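Local coordinates for protein N-acetylgalactosaminyltransferase 7 (Homo sapiens, PDB 6IWR) that is a glycosyltransferase that joins a GT-A domain, modelled with manganese, to a ricin-type beta-trefoil lectin domain, at residues K260-C265 with E335-F340; E144-S149 with W250-V255; L53-Q58 with E443-K448; L179-L184 with A231-V236; V151-H156 with L240-E245. All coordinates share one frame; numbering follows the deposited sequence.

Contact 1 (K260-C265 with E335-F340)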
# COMPACT_ATOMS: atom_id res chain seq x y z
N LYS A 260 9.29 16.72 -42.51
CA LYS A 260 8.42 16.65 -43.69
C LYS A 260 7.24 17.58 -43.51
O LYS A 260 6.82 18.25 -44.46
CB LYS A 260 7.92 15.22 -44.01
CG LYS A 260 8.29 14.74 -45.46
CD LYS A 260 7.24 13.96 -46.38
CE LYS A 260 7.74 13.84 -47.94
NZ LYS A 260 8.62 12.69 -48.59
N ASP A 261 6.75 17.70 -42.28
CA ASP A 261 5.40 18.21 -42.03
C ASP A 261 5.36 18.83 -40.64
O ASP A 261 5.37 18.10 -39.64
CB ASP A 261 4.39 17.07 -42.17
CG ASP A 261 2.97 17.48 -41.87
OD1 ASP A 261 2.71 18.55 -41.27
OD2 ASP A 261 2.07 16.69 -42.23
N ARG A 262 5.25 20.15 -40.57
CA ARG A 262 5.37 20.88 -39.30
C ARG A 262 4.20 20.63 -38.35
O ARG A 262 4.32 21.01 -37.17
CB ARG A 262 5.48 22.37 -39.57
CG ARG A 262 4.38 22.89 -40.48
CD ARG A 262 4.62 24.34 -40.78
NE ARG A 262 4.82 25.03 -39.52
CZ ARG A 262 3.85 25.62 -38.83
NH1 ARG A 262 4.12 26.20 -37.66
NH2 ARG A 262 2.62 25.63 -39.33
N THR A 263 3.07 20.08 -38.82
CA THR A 263 1.94 19.77 -37.96
C THR A 263 2.00 18.36 -37.40
O THR A 263 1.02 17.90 -36.81
CB THR A 263 0.60 19.95 -38.70
OG1 THR A 263 0.52 19.01 -39.78
CG2 THR A 263 0.43 21.37 -39.22
N ILE A 264 3.09 17.65 -37.61
CA ILE A 264 3.27 16.37 -36.96
C ILE A 264 3.97 16.61 -35.64
O ILE A 264 4.90 17.42 -35.54
CB ILE A 264 4.07 15.40 -37.85
CG1 ILE A 264 3.35 15.23 -39.19
CG2 ILE A 264 4.29 14.05 -37.16
CD1 ILE A 264 4.02 14.25 -40.12
N CYS A 265 3.48 15.96 -34.59
CA CYS A 265 4.13 15.97 -33.29
C CYS A 265 4.59 14.55 -32.99
O CYS A 265 3.85 13.58 -33.20
CB CYS A 265 3.18 16.49 -32.22
SG CYS A 265 3.65 16.14 -30.55
N GLU A 335 7.21 21.07 -33.64
CA GLU A 335 7.76 22.29 -34.20
C GLU A 335 7.34 23.46 -33.32
O GLU A 335 6.19 23.54 -32.86
CB GLU A 335 7.30 22.47 -35.63
CG GLU A 335 8.14 23.41 -36.45
CD GLU A 335 7.29 24.51 -37.07
OE1 GLU A 335 6.54 25.15 -36.29
OE2 GLU A 335 7.38 24.71 -38.32
N ARG A 336 8.26 24.35 -33.03
CA ARG A 336 8.02 25.36 -32.02
C ARG A 336 6.89 26.34 -32.32
O ARG A 336 6.14 26.70 -31.45
CB ARG A 336 9.31 26.11 -31.72
CG ARG A 336 9.23 26.96 -30.49
CD ARG A 336 10.36 27.94 -30.47
NE ARG A 336 10.28 28.81 -29.33
CZ ARG A 336 9.89 30.06 -29.40
NH1 ARG A 336 9.53 30.55 -30.56
NH2 ARG A 336 9.85 30.81 -28.32
N GLU A 337 6.81 26.79 -33.56
CA GLU A 337 5.75 27.67 -33.97
C GLU A 337 4.41 26.99 -33.87
O GLU A 337 3.43 27.60 -33.47
CB GLU A 337 6.01 28.14 -35.39
CG GLU A 337 6.19 29.63 -35.53
CD GLU A 337 5.98 30.11 -36.94
OE1 GLU A 337 6.55 29.50 -37.87
OE2 GLU A 337 5.24 31.09 -37.12
N PHE A 338 4.36 25.73 -34.27
CA PHE A 338 3.13 24.97 -34.26
C PHE A 338 2.55 24.78 -32.87
O PHE A 338 1.37 24.97 -32.67
CB PHE A 338 3.37 23.62 -34.90
CG PHE A 338 2.15 22.80 -35.04
CD1 PHE A 338 1.09 23.24 -35.78
CD2 PHE A 338 2.07 21.57 -34.44
CE1 PHE A 338 -0.04 22.48 -35.92
CE2 PHE A 338 0.95 20.80 -34.58
CZ PHE A 338 -0.10 21.26 -35.31
N PHE A 339 3.39 24.44 -31.91
CA PHE A 339 3.01 24.47 -30.52
C PHE A 339 2.44 25.84 -30.14
O PHE A 339 1.40 25.93 -29.48
CB PHE A 339 4.20 24.12 -29.64
CG PHE A 339 3.82 23.68 -28.28
CD1 PHE A 339 2.55 23.22 -28.03
CD2 PHE A 339 4.73 23.74 -27.24
CE1 PHE A 339 2.19 22.81 -26.78
CE2 PHE A 339 4.38 23.34 -25.97
CZ PHE A 339 3.11 22.86 -25.74
N PHE A 340 3.09 26.93 -30.57
CA PHE A 340 2.50 28.23 -30.28
C PHE A 340 1.18 28.41 -31.03
O PHE A 340 0.20 28.88 -30.45
CB PHE A 340 3.47 29.36 -30.56
CG PHE A 340 4.44 29.56 -29.45
CD1 PHE A 340 4.13 30.38 -28.37
CD2 PHE A 340 5.64 28.87 -29.43
CE1 PHE A 340 5.01 30.53 -27.30
CE2 PHE A 340 6.52 29.01 -28.39
CZ PHE A 340 6.21 29.85 -27.32
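Arg262 CA and Glu335 CA come within 5.8 Å where the type I turn Asp261–Ile264, which links helix 251-260 to strand 264-274, meets the N-terminal end of helix 336-342. Arg262 grips the Glu335 carboxylate side-on in a bidentate salt bridge. Its NE donates to Glu335 OE2 at 2.8 Å, nearly straight and within the guanidinium plane, while NH1 reaches Glu335 OE1 at 3.0 Å along a more bent path. The two flat groups are turned 50° from each other, and NE approaches OE2 from above the carboxylate plane. A bend at chi3 (-51°) swings NE of Arg262 round toward the acid. Glu335 is also the N-cap of the helix: Phe338 N donates to Glu335 OE1 at 3.0 Å. Next to this pair, Thr263 CA sits over the centre of the Phe338 ring in a CH-pi contact, 3.7 Å from the ring centroid, and Thr263 CG2 touches Phe338 CE1. Asp261 OD1 holds the turn by accepting from Thr263 N and OG1, the former bond making an Asx turn. One carboxylate therefore serves both a helix cap and a salt bridge, and the arginine charge, shared with Glu341, probably stabilises it as an anion.

Contact 2 (E144-S149 with W250-V255)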
# COMPACT_ATOMS: atom_id res chain seq x y z
N GLU A 144 19.47 14.51 -43.44
CA GLU A 144 20.47 15.44 -42.86
C GLU A 144 19.99 16.86 -42.86
O GLU A 144 20.60 17.73 -42.32
CB GLU A 144 21.81 15.42 -43.59
CG GLU A 144 22.58 14.13 -43.52
CD GLU A 144 23.01 13.63 -44.87
OE1 GLU A 144 22.42 14.01 -45.88
OE2 GLU A 144 23.96 12.84 -44.93
N ASN A 145 18.82 17.02 -43.43
CA ASN A 145 18.19 18.25 -43.76
C ASN A 145 17.23 18.63 -42.62
O ASN A 145 16.34 19.43 -42.79
CB ASN A 145 17.45 17.96 -45.04
CG ASN A 145 16.90 19.17 -45.68
OD1 ASN A 145 17.45 20.24 -45.56
ND2 ASN A 145 15.82 19.02 -46.38
N LEU A 146 17.42 18.00 -41.47
CA LEU A 146 16.55 18.08 -40.33
C LEU A 146 16.50 19.42 -39.64
O LEU A 146 17.41 20.22 -39.74
CB LEU A 146 17.00 17.05 -39.30
CG LEU A 146 17.16 15.62 -39.76
CD1 LEU A 146 18.26 14.93 -38.97
CD2 LEU A 146 15.85 14.88 -39.61
N LEU A 147 15.40 19.67 -38.95
CA LEU A 147 15.23 20.85 -38.12
C LEU A 147 16.15 20.80 -36.92
O LEU A 147 16.45 19.74 -36.42
CB LEU A 147 13.80 20.92 -37.62
CG LEU A 147 12.64 21.61 -38.32
CD1 LEU A 147 13.01 22.26 -39.63
CD2 LEU A 147 11.48 20.66 -38.52
N THR A 148 16.58 21.95 -36.44
CA THR A 148 17.29 22.02 -35.17
C THR A 148 16.32 21.91 -33.99
O THR A 148 15.10 22.01 -34.15
CB THR A 148 18.06 23.33 -35.08
OG1 THR A 148 17.13 24.42 -35.07
CG2 THR A 148 19.00 23.48 -36.28
N SER A 149 16.84 21.72 -32.78
CA SER A 149 15.95 21.58 -31.63
C SER A 149 16.50 22.26 -30.38
O SER A 149 17.71 22.25 -30.11
CB SER A 149 15.68 20.10 -31.30
OG SER A 149 14.97 19.48 -32.36
N TRP A 250 18.62 8.71 -31.42
CA TRP A 250 17.24 9.04 -31.07
C TRP A 250 16.73 10.23 -31.85
O TRP A 250 15.51 10.41 -31.96
CB TRP A 250 17.08 9.37 -29.59
CG TRP A 250 17.79 10.63 -29.18
CD1 TRP A 250 19.14 10.82 -29.10
CD2 TRP A 250 17.19 11.89 -28.78
NE1 TRP A 250 19.42 12.09 -28.67
CE2 TRP A 250 18.25 12.77 -28.47
CE3 TRP A 250 15.86 12.34 -28.63
CZ2 TRP A 250 18.04 14.09 -28.05
CZ3 TRP A 250 15.65 13.66 -28.21
CH2 TRP A 250 16.74 14.52 -27.92
N TYR A 251 17.64 11.04 -32.38
CA TYR A 251 17.28 12.36 -32.86
C TYR A 251 16.69 12.33 -34.26
O TYR A 251 15.64 12.93 -34.52
CB TYR A 251 18.50 13.28 -32.81
CG TYR A 251 18.15 14.70 -33.13
CD1 TYR A 251 17.72 15.56 -32.13
CD2 TYR A 251 18.18 15.17 -34.46
CE1 TYR A 251 17.36 16.87 -32.43
CE2 TYR A 251 17.82 16.48 -34.76
CZ TYR A 251 17.40 17.32 -33.74
OH TYR A 251 17.04 18.61 -34.00
N ALA A 252 17.35 11.66 -35.20
CA ALA A 252 16.88 11.69 -36.59
C ALA A 252 15.50 11.05 -36.73
O ALA A 252 14.59 11.69 -37.29
CB ALA A 252 17.92 11.02 -37.49
N PRO A 253 15.27 9.83 -36.28
CA PRO A 253 13.91 9.27 -36.29
C PRO A 253 12.86 10.21 -35.69
O PRO A 253 11.75 10.33 -36.23
CB PRO A 253 14.04 7.98 -35.46
CG PRO A 253 15.51 7.85 -35.11
CD PRO A 253 16.19 9.13 -35.36
N LEU A 254 13.19 10.90 -34.59
CA LEU A 254 12.20 11.72 -33.90
C LEU A 254 11.90 13.01 -34.65
O LEU A 254 10.75 13.46 -34.70
CB LEU A 254 12.67 12.03 -32.49
CG LEU A 254 11.69 12.74 -31.56
CD1 LEU A 254 10.72 11.76 -30.96
CD2 LEU A 254 12.43 13.42 -30.47
N VAL A 255 12.92 13.64 -35.24
CA VAL A 255 12.67 14.91 -35.92
C VAL A 255 12.45 14.78 -37.43
O VAL A 255 12.08 15.76 -38.09
CB VAL A 255 13.83 15.87 -35.62
CG1 VAL A 255 13.58 17.22 -36.25
CG2 VAL A 255 13.98 16.01 -34.12
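The early part of helix 251-260 packs against the loop that runs into strand 149-155, the first strand in the parallel part of the mixed GT-A sheet, and the joint is pinned by Tyr251 between Leu147 and Ser149. The tyrosine hydroxyl works in both directions. It donates to the backbone carbonyl, Tyr251 OH to Leu147 O at 2.7 Å, and it accepts from the serine, Ser149 OG to Tyr251 OH at 2.8 Å. The carbonyl oxygen lies at the ring edge, close to the ring plane, and the hydroxyl meets it at a C=O...O angle of 141°. CG is anti to the backbone N (chi1 -173°), and the hydroxyl end of the ring reaches the loop; the methyl CG2 of Val255, one helical turn on, lies over one face of the ring, offset toward the rim. Apolar contacts flank this polar centre. Val255 CG1 rests 4.0 Å from Leu147 CB, and Leu146 CD1 lies 4.2 Å from Ala252 CB. The other branch of the leucine packs on the helix backbone, with Leu146 CD2 4.0 Å from Val255 C. The hydroxyl, buried among these residues, thus has both a donor and an acceptor partner. Around the contact, Tyr178 brings its ring against Tyr251, Leu147 and Ser149 lean on Val236, and Pro253 and Leu254 touch Ser376, so the loop rests on strand 236-240 and the helix on strand 376-382.

Contact 3 (L53-Q58 with E443-K448)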
# COMPACT_ATOMS: atom_id res chain seq x y z
N LEU A 53 -9.42 30.09 -39.82
CA LEU A 53 -8.03 30.15 -39.36
C LEU A 53 -7.29 28.86 -39.70
O LEU A 53 -7.79 27.76 -39.47
CB LEU A 53 -7.95 30.36 -37.85
CG LEU A 53 -8.16 31.75 -37.23
CD1 LEU A 53 -7.70 31.72 -35.77
CD2 LEU A 53 -7.45 32.86 -38.03
N THR A 54 -6.08 29.02 -40.21
CA THR A 54 -5.27 27.91 -40.72
C THR A 54 -3.88 27.99 -40.12
O THR A 54 -3.38 29.07 -39.81
CB THR A 54 -5.15 27.96 -42.24
OG1 THR A 54 -5.36 29.30 -42.68
CG2 THR A 54 -6.15 27.02 -42.89
N PHE A 55 -3.22 26.83 -40.00
CA PHE A 55 -1.84 26.85 -39.57
C PHE A 55 -0.94 27.23 -40.73
O PHE A 55 -1.28 27.03 -41.90
CB PHE A 55 -1.42 25.50 -38.99
CG PHE A 55 -2.26 25.09 -37.83
CD1 PHE A 55 -2.32 25.88 -36.71
CD2 PHE A 55 -3.02 23.95 -37.88
CE1 PHE A 55 -3.11 25.53 -35.63
CE2 PHE A 55 -3.80 23.58 -36.81
CZ PHE A 55 -3.85 24.38 -35.68
N LYS A 56 0.21 27.82 -40.40
CA LYS A 56 1.11 28.33 -41.43
C LYS A 56 1.61 27.16 -42.28
O LYS A 56 1.77 26.05 -41.77
CB LYS A 56 2.28 29.09 -40.78
CG LYS A 56 1.87 30.39 -40.08
CD LYS A 56 3.05 31.08 -39.45
CE LYS A 56 2.65 32.39 -38.78
NZ LYS A 56 3.79 33.14 -38.09
N PRO A 57 1.80 27.35 -43.58
CA PRO A 57 2.07 26.19 -44.46
C PRO A 57 3.51 25.70 -44.34
O PRO A 57 4.40 26.42 -43.88
CB PRO A 57 1.82 26.76 -45.86
CG PRO A 57 2.22 28.22 -45.69
CD PRO A 57 1.64 28.59 -44.35
N GLN A 58 3.72 24.46 -44.77
CA GLN A 58 5.07 23.92 -44.83
C GLN A 58 5.90 24.66 -45.88
O GLN A 58 5.51 24.74 -47.05
CB GLN A 58 5.06 22.43 -45.13
CG GLN A 58 6.44 21.79 -45.20
CD GLN A 58 7.00 21.46 -43.84
OE1 GLN A 58 8.21 21.54 -43.60
NE2 GLN A 58 6.12 21.07 -42.93
N GLU A 443 -13.41 26.56 -32.64
CA GLU A 443 -14.31 27.01 -33.69
C GLU A 443 -13.57 27.81 -34.76
O GLU A 443 -13.81 27.62 -35.95
CB GLU A 443 -15.45 27.83 -33.10
CG GLU A 443 -16.70 27.00 -32.85
CD GLU A 443 -17.74 27.71 -32.01
OE1 GLU A 443 -17.36 28.58 -31.18
OE2 GLU A 443 -18.94 27.38 -32.17
N ASP A 444 -12.68 28.72 -34.37
CA ASP A 444 -12.02 29.55 -35.37
C ASP A 444 -11.19 28.71 -36.33
O ASP A 444 -11.17 29.00 -37.53
CB ASP A 444 -11.15 30.61 -34.69
CG ASP A 444 -11.96 31.75 -34.09
OD1 ASP A 444 -13.18 31.83 -34.39
OD2 ASP A 444 -11.40 32.53 -33.29
N HIS A 445 -10.52 27.67 -35.83
CA HIS A 445 -9.70 26.78 -36.64
C HIS A 445 -10.49 25.63 -37.26
O HIS A 445 -9.88 24.74 -37.87
CB HIS A 445 -8.55 26.22 -35.82
CG HIS A 445 -7.51 27.25 -35.47
ND1 HIS A 445 -6.33 27.37 -36.16
CD2 HIS A 445 -7.48 28.19 -34.50
CE1 HIS A 445 -5.61 28.35 -35.63
NE2 HIS A 445 -6.29 28.87 -34.63
N ASN A 446 -11.81 25.60 -37.11
CA ASN A 446 -12.65 24.64 -37.82
C ASN A 446 -12.27 23.21 -37.47
O ASN A 446 -12.31 22.32 -38.32
CB ASN A 446 -12.57 24.88 -39.32
CG ASN A 446 -13.86 25.41 -39.88
OD1 ASN A 446 -13.94 26.59 -40.31
ND2 ASN A 446 -14.89 24.55 -39.87
N CYS A 447 -11.88 23.00 -36.21
CA CYS A 447 -11.38 21.70 -35.78
C CYS A 447 -12.48 20.65 -35.89
O CYS A 447 -13.66 20.93 -35.68
CB CYS A 447 -10.81 21.75 -34.35
SG CYS A 447 -9.40 22.92 -34.15
N LYS A 448 -12.07 19.43 -36.21
CA LYS A 448 -12.97 18.32 -36.39
C LYS A 448 -13.59 17.86 -35.07
O LYS A 448 -13.13 18.19 -33.97
CB LYS A 448 -12.24 17.16 -37.05
CG LYS A 448 -11.64 17.53 -38.38
CD LYS A 448 -11.34 16.30 -39.20
CE LYS A 448 -9.93 16.39 -39.79
NZ LYS A 448 -9.92 15.75 -41.13
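The C-terminal end of helix 436-444, closed by a Schellman motif, receives the start of the modelled chain, with Leu53 and Phe55 gathered about His445. One backbone bond fixes the approach: Leu53 N donates to Asp444 O at 3.1 Å, with the N-H pointing at the oxygen at 158°. From there Leu53 lies across the imidazole. Its CB stands over the centre of the His445 ring, 3.7 Å from the centroid and almost on the ring normal, a CH-pi contact, and its CD1 extends over the NE2 side of the ring. Leu53 also runs side by side with Asp444, pointing the same way, with Leu53 CD1 3.8 Å from Asp444 CB; the carboxylate of Asp444 itself pairs with Lys440. Phe55 comes from the other side of the imidazole plane, its CE1 3.7 Å from His445 ND1. The two rings are near parallel, 25° apart, but so far slid that they barely overlap, with centroids separated by 5.1 Å. Phe338 meets Phe55 edge-to-face, and Phe441 adjoins the histidine. Just beyond the helix, Asn446 is the C-prime residue, its N bonded to Glu443 O at 3.1 Å. Cys447 N bonds back to the carbonyl five residues earlier, and its SG is tied to Cys366 by a disulfide. Positive phi at Asn446 together with these two backbone bonds defines a Schellman C-cap, here packed at the protein surface against an extended N-terminal segment.

Contact 4 (L179-L184 with A231-V236)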
# COMPACT_ATOMS: atom_id res chain seq x y z
N LEU A 179 21.58 20.41 -32.21
CA LEU A 179 21.29 20.76 -30.82
C LEU A 179 21.51 22.25 -30.64
O LEU A 179 22.64 22.70 -30.45
CB LEU A 179 22.17 19.96 -29.88
CG LEU A 179 21.49 19.51 -28.60
CD1 LEU A 179 22.46 19.59 -27.45
CD2 LEU A 179 20.23 20.29 -28.30
N ALA A 180 20.43 23.02 -30.67
CA ALA A 180 20.57 24.47 -30.61
C ALA A 180 20.88 24.98 -29.21
O ALA A 180 21.53 26.03 -29.07
CB ALA A 180 19.29 25.13 -31.13
N GLU A 181 20.43 24.27 -28.16
CA GLU A 181 20.53 24.69 -26.77
C GLU A 181 19.79 23.66 -25.92
O GLU A 181 18.88 22.98 -26.40
CB GLU A 181 19.91 26.09 -26.54
CG GLU A 181 18.39 26.09 -26.72
CD GLU A 181 17.73 27.45 -26.51
OE1 GLU A 181 18.36 28.34 -25.88
OE2 GLU A 181 16.56 27.61 -26.97
N ILE A 182 20.20 23.54 -24.66
CA ILE A 182 19.49 22.74 -23.68
C ILE A 182 19.03 23.70 -22.60
O ILE A 182 19.86 24.27 -21.88
CB ILE A 182 20.35 21.61 -23.10
CG1 ILE A 182 20.78 20.62 -24.20
CG2 ILE A 182 19.57 20.91 -21.98
CD1 ILE A 182 21.79 19.54 -23.74
N VAL A 183 17.73 23.91 -22.51
CA VAL A 183 17.14 24.86 -21.57
C VAL A 183 16.60 24.10 -20.37
O VAL A 183 15.63 23.34 -20.51
CB VAL A 183 16.03 25.68 -22.25
CG1 VAL A 183 15.22 26.46 -21.20
CG2 VAL A 183 16.62 26.61 -23.29
N LEU A 184 17.21 24.27 -19.21
CA LEU A 184 16.68 23.70 -17.98
C LEU A 184 15.76 24.74 -17.36
O LEU A 184 16.12 25.92 -17.27
CB LEU A 184 17.78 23.30 -17.01
CG LEU A 184 19.00 22.53 -17.52
CD1 LEU A 184 20.05 22.44 -16.42
CD2 LEU A 184 18.68 21.13 -18.09
N ALA A 231 12.88 29.12 -24.52
CA ALA A 231 13.75 28.27 -25.34
C ALA A 231 13.46 28.67 -26.78
O ALA A 231 12.55 28.15 -27.41
CB ALA A 231 13.51 26.79 -25.11
N LYS A 232 14.25 29.61 -27.28
CA LYS A 232 13.89 30.34 -28.49
C LYS A 232 14.71 29.96 -29.71
O LYS A 232 14.29 30.28 -30.83
CB LYS A 232 14.07 31.84 -28.26
CG LYS A 232 13.31 32.38 -27.10
CD LYS A 232 13.97 33.65 -26.66
CE LYS A 232 12.98 34.60 -26.05
NZ LYS A 232 13.23 35.93 -26.68
N LEU A 233 15.85 29.28 -29.52
CA LEU A 233 16.83 29.06 -30.59
C LEU A 233 16.45 27.92 -31.54
O LEU A 233 16.81 27.96 -32.72
CB LEU A 233 18.17 28.74 -29.98
CG LEU A 233 19.10 29.84 -29.53
CD1 LEU A 233 18.35 31.13 -29.27
CD2 LEU A 233 19.83 29.37 -28.30
N GLY A 234 15.80 26.87 -31.06
CA GLY A 234 15.62 25.71 -31.89
C GLY A 234 14.37 25.78 -32.76
O GLY A 234 13.37 26.44 -32.49
N GLN A 235 14.42 25.07 -33.86
CA GLN A 235 13.22 25.01 -34.67
C GLN A 235 12.16 24.11 -34.05
O GLN A 235 10.97 24.43 -34.13
CB GLN A 235 13.58 24.56 -36.08
CG GLN A 235 14.54 25.52 -36.77
CD GLN A 235 15.08 24.96 -38.07
OE1 GLN A 235 15.58 23.83 -38.10
NE2 GLN A 235 14.98 25.75 -39.15
N VAL A 236 12.54 22.99 -33.41
CA VAL A 236 11.54 22.19 -32.72
C VAL A 236 11.88 22.14 -31.24
O VAL A 236 13.06 22.19 -30.86
CB VAL A 236 11.36 20.76 -33.30
CG1 VAL A 236 11.88 20.66 -34.73
CG2 VAL A 236 11.92 19.68 -32.39
O HOH W 1 16.84 30.65 -25.65
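Glu181 and Leu233 cross at about a right angle, the carboxylate of the first lying against the CB and CD2 atoms of the second. Glu181 CG takes the crowded position between its backbone N and carbonyl carbon (chi1 68°), and the chain beyond is extended, carrying the acid up to the backbone of the opposing loop. There Leu233 N donates to Glu181 OE2 at 3.1 Å, straight at 164° but arriving from well above the carboxylate plane. A water donates to Glu181 OE1 at 2.8 Å and accepts from Lys232 N at 3.2 Å, bridging the other oxygen to the same loop. The acid has further partners outside: Ser150 OG at OE2 and Lys210 NZ at OE1. The strand belongs to the parallel part of the mixed GT-A sheet, and the loop carries the chain from helix 219-230 into strand 236-240, completing a beta-alpha-beta crossover that began at strand 209-213. On either side of Glu181 along its strand the contacts are apolar. Ala180 CB meets Leu233 CB at 4.0 Å and Gly234 CA at 3.8 Å, while Val183 points CG2 onto Ala231 CB at 3.6 Å, just past the end of the helix.

Contact 5 (V151-H156 with L240-E245)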
# COMPACT_ATOMS: atom_id res chain seq x y z
N VAL A 151 16.12 21.31 -26.59
CA VAL A 151 15.55 20.37 -25.63
C VAL A 151 15.32 21.13 -24.32
O VAL A 151 16.22 21.83 -23.83
CB VAL A 151 16.42 19.11 -25.42
CG1 VAL A 151 17.11 18.64 -26.70
CG2 VAL A 151 17.43 19.25 -24.29
N VAL A 152 14.11 21.04 -23.79
CA VAL A 152 13.78 21.70 -22.53
C VAL A 152 13.51 20.62 -21.50
O VAL A 152 12.80 19.65 -21.78
CB VAL A 152 12.61 22.68 -22.67
CG1 VAL A 152 12.47 23.18 -24.12
CG2 VAL A 152 11.39 22.05 -22.25
N ILE A 153 14.13 20.77 -20.34
CA ILE A 153 14.00 19.87 -19.21
C ILE A 153 13.47 20.72 -18.06
O ILE A 153 14.17 21.63 -17.59
CB ILE A 153 15.33 19.21 -18.82
CG1 ILE A 153 15.90 18.41 -19.98
CG2 ILE A 153 15.15 18.28 -17.61
CD1 ILE A 153 17.31 18.07 -19.77
N VAL A 154 12.26 20.45 -17.63
CA VAL A 154 11.69 21.07 -16.45
C VAL A 154 12.06 20.21 -15.26
O VAL A 154 11.91 18.99 -15.29
CB VAL A 154 10.17 21.21 -16.60
CG1 VAL A 154 9.54 21.69 -15.30
CG2 VAL A 154 9.84 22.13 -17.78
N PHE A 155 12.59 20.82 -14.21
CA PHE A 155 12.94 20.04 -13.04
C PHE A 155 12.48 20.75 -11.78
O PHE A 155 12.29 21.97 -11.75
CB PHE A 155 14.44 19.73 -12.99
CG PHE A 155 15.30 20.90 -12.65
CD1 PHE A 155 15.61 21.21 -11.33
CD2 PHE A 155 15.83 21.69 -13.66
CE1 PHE A 155 16.42 22.28 -11.01
CE2 PHE A 155 16.64 22.78 -13.36
CZ PHE A 155 16.93 23.08 -12.02
N HIS A 156 12.26 19.94 -10.74
CA HIS A 156 11.97 20.44 -9.39
C HIS A 156 12.67 19.51 -8.41
O HIS A 156 12.31 18.34 -8.30
CB HIS A 156 10.46 20.49 -9.13
CG HIS A 156 10.09 20.81 -7.72
ND1 HIS A 156 10.01 22.11 -7.24
CD2 HIS A 156 9.78 20.01 -6.67
CE1 HIS A 156 9.68 22.08 -5.96
NE2 HIS A 156 9.54 20.82 -5.59
N LEU A 240 11.75 16.74 -22.28
CA LEU A 240 12.37 15.59 -21.62
C LEU A 240 12.22 15.72 -20.11
O LEU A 240 12.49 16.79 -19.56
CB LEU A 240 13.87 15.53 -21.96
CG LEU A 240 14.41 14.45 -22.91
CD1 LEU A 240 13.34 13.96 -23.81
CD2 LEU A 240 15.57 14.99 -23.71
N ASP A 241 11.79 14.64 -19.44
CA ASP A 241 11.79 14.56 -17.97
C ASP A 241 13.21 14.84 -17.46
O ASP A 241 14.20 14.68 -18.17
CB ASP A 241 11.30 13.17 -17.47
CG ASP A 241 9.85 13.17 -16.86
OD1 ASP A 241 9.03 13.93 -17.43
OD2 ASP A 241 9.53 12.41 -15.86
N ALA A 242 13.32 15.25 -16.20
CA ALA A 242 14.67 15.47 -15.67
C ALA A 242 15.36 14.18 -15.23
O ALA A 242 16.44 14.24 -14.63
CB ALA A 242 14.63 16.48 -14.53
N HIS A 243 14.79 13.02 -15.53
CA HIS A 243 15.37 11.73 -15.18
C HIS A 243 15.25 10.79 -16.39
O HIS A 243 14.58 9.76 -16.36
CB HIS A 243 14.69 11.15 -13.92
CG HIS A 243 13.25 11.55 -13.78
ND1 HIS A 243 12.82 12.51 -12.89
CD2 HIS A 243 12.14 11.13 -14.45
CE1 HIS A 243 11.51 12.66 -13.01
NE2 HIS A 243 11.07 11.83 -13.95
N CYS A 244 15.93 11.16 -17.48
CA CYS A 244 15.89 10.42 -18.73
C CYS A 244 17.29 10.11 -19.23
O CYS A 244 18.26 10.82 -18.92
CB CYS A 244 15.13 11.21 -19.81
SG CYS A 244 13.43 11.47 -19.37
N GLU A 245 17.39 9.04 -20.04
CA GLU A 245 18.61 8.69 -20.76
C GLU A 245 18.23 8.34 -22.19
O GLU A 245 17.58 7.33 -22.45
CB GLU A 245 19.36 7.53 -20.09
CG GLU A 245 20.05 7.93 -18.80
CD GLU A 245 20.76 6.76 -18.12
OE1 GLU A 245 21.73 6.23 -18.70
OE2 GLU A 245 20.33 6.36 -17.01
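Leu240, Ala242 and Ile153 bury the greatest area where strand 149-155 runs beside the chain leaving strand 236-240. Leu240 N donates to Val152 O at 3.1 Å, and one step on, Ile153 CA makes a CA-H...O contact with Leu240 O at 3.4 Å. The leucine and isoleucine side chains cross obliquely: Ile153 CG1 comes to Leu240 CB at 4.0 Å, while CG2, anti to the backbone N, heads for Ala242. That methyl meets Ala242 CB at 3.6 Å. The alanine is pressed from a second direction by Phe155, whose CB lies 3.6 Å from Ala242 CB; the phenyl ring leads away toward Leu163 of helix 160-173. This helix also receives Ile153, at Thr166 and Val167, and Leu240, at Val170. Ala242 is packed on the tail of strand 149-155, while the CB bonds of Asp241 and His243 point away from that strand. The side chain of Asp241 is about 3 Å from the bound manganese (II) ion, and its OD2 is hydrogen-bonded to His380 NE2. Asp241-Ala242-His243 is the DXH form of the metal-site motif that follows a central strand in GT-A glycosyltransferases, here ending the parallel part of the mixed sheet.

From the N terminus, the chain opens contact 3 at residues 53-58 and closes it only at 443-448, so that this loop embraces all the others and joins the first modelled residues to the end of helix 436-444. Within it, contact 2 opens at 144-149, contact 5 at 151-156 and contact 4 at 179-184; they close in reverse order, at 231-236, 240-245 and 250-255, one loop within the next, and gather the parallel strands and helix 251-260. Contact 1 follows in series, from 260-265 to 335-340. None cross. Val183 and Val151 link contacts 4 and 5 through the sheet, Thr148 and Gln235 link contacts 2 and 4, and a Lys56–Glu337 salt bridge joins contacts 3 and 1.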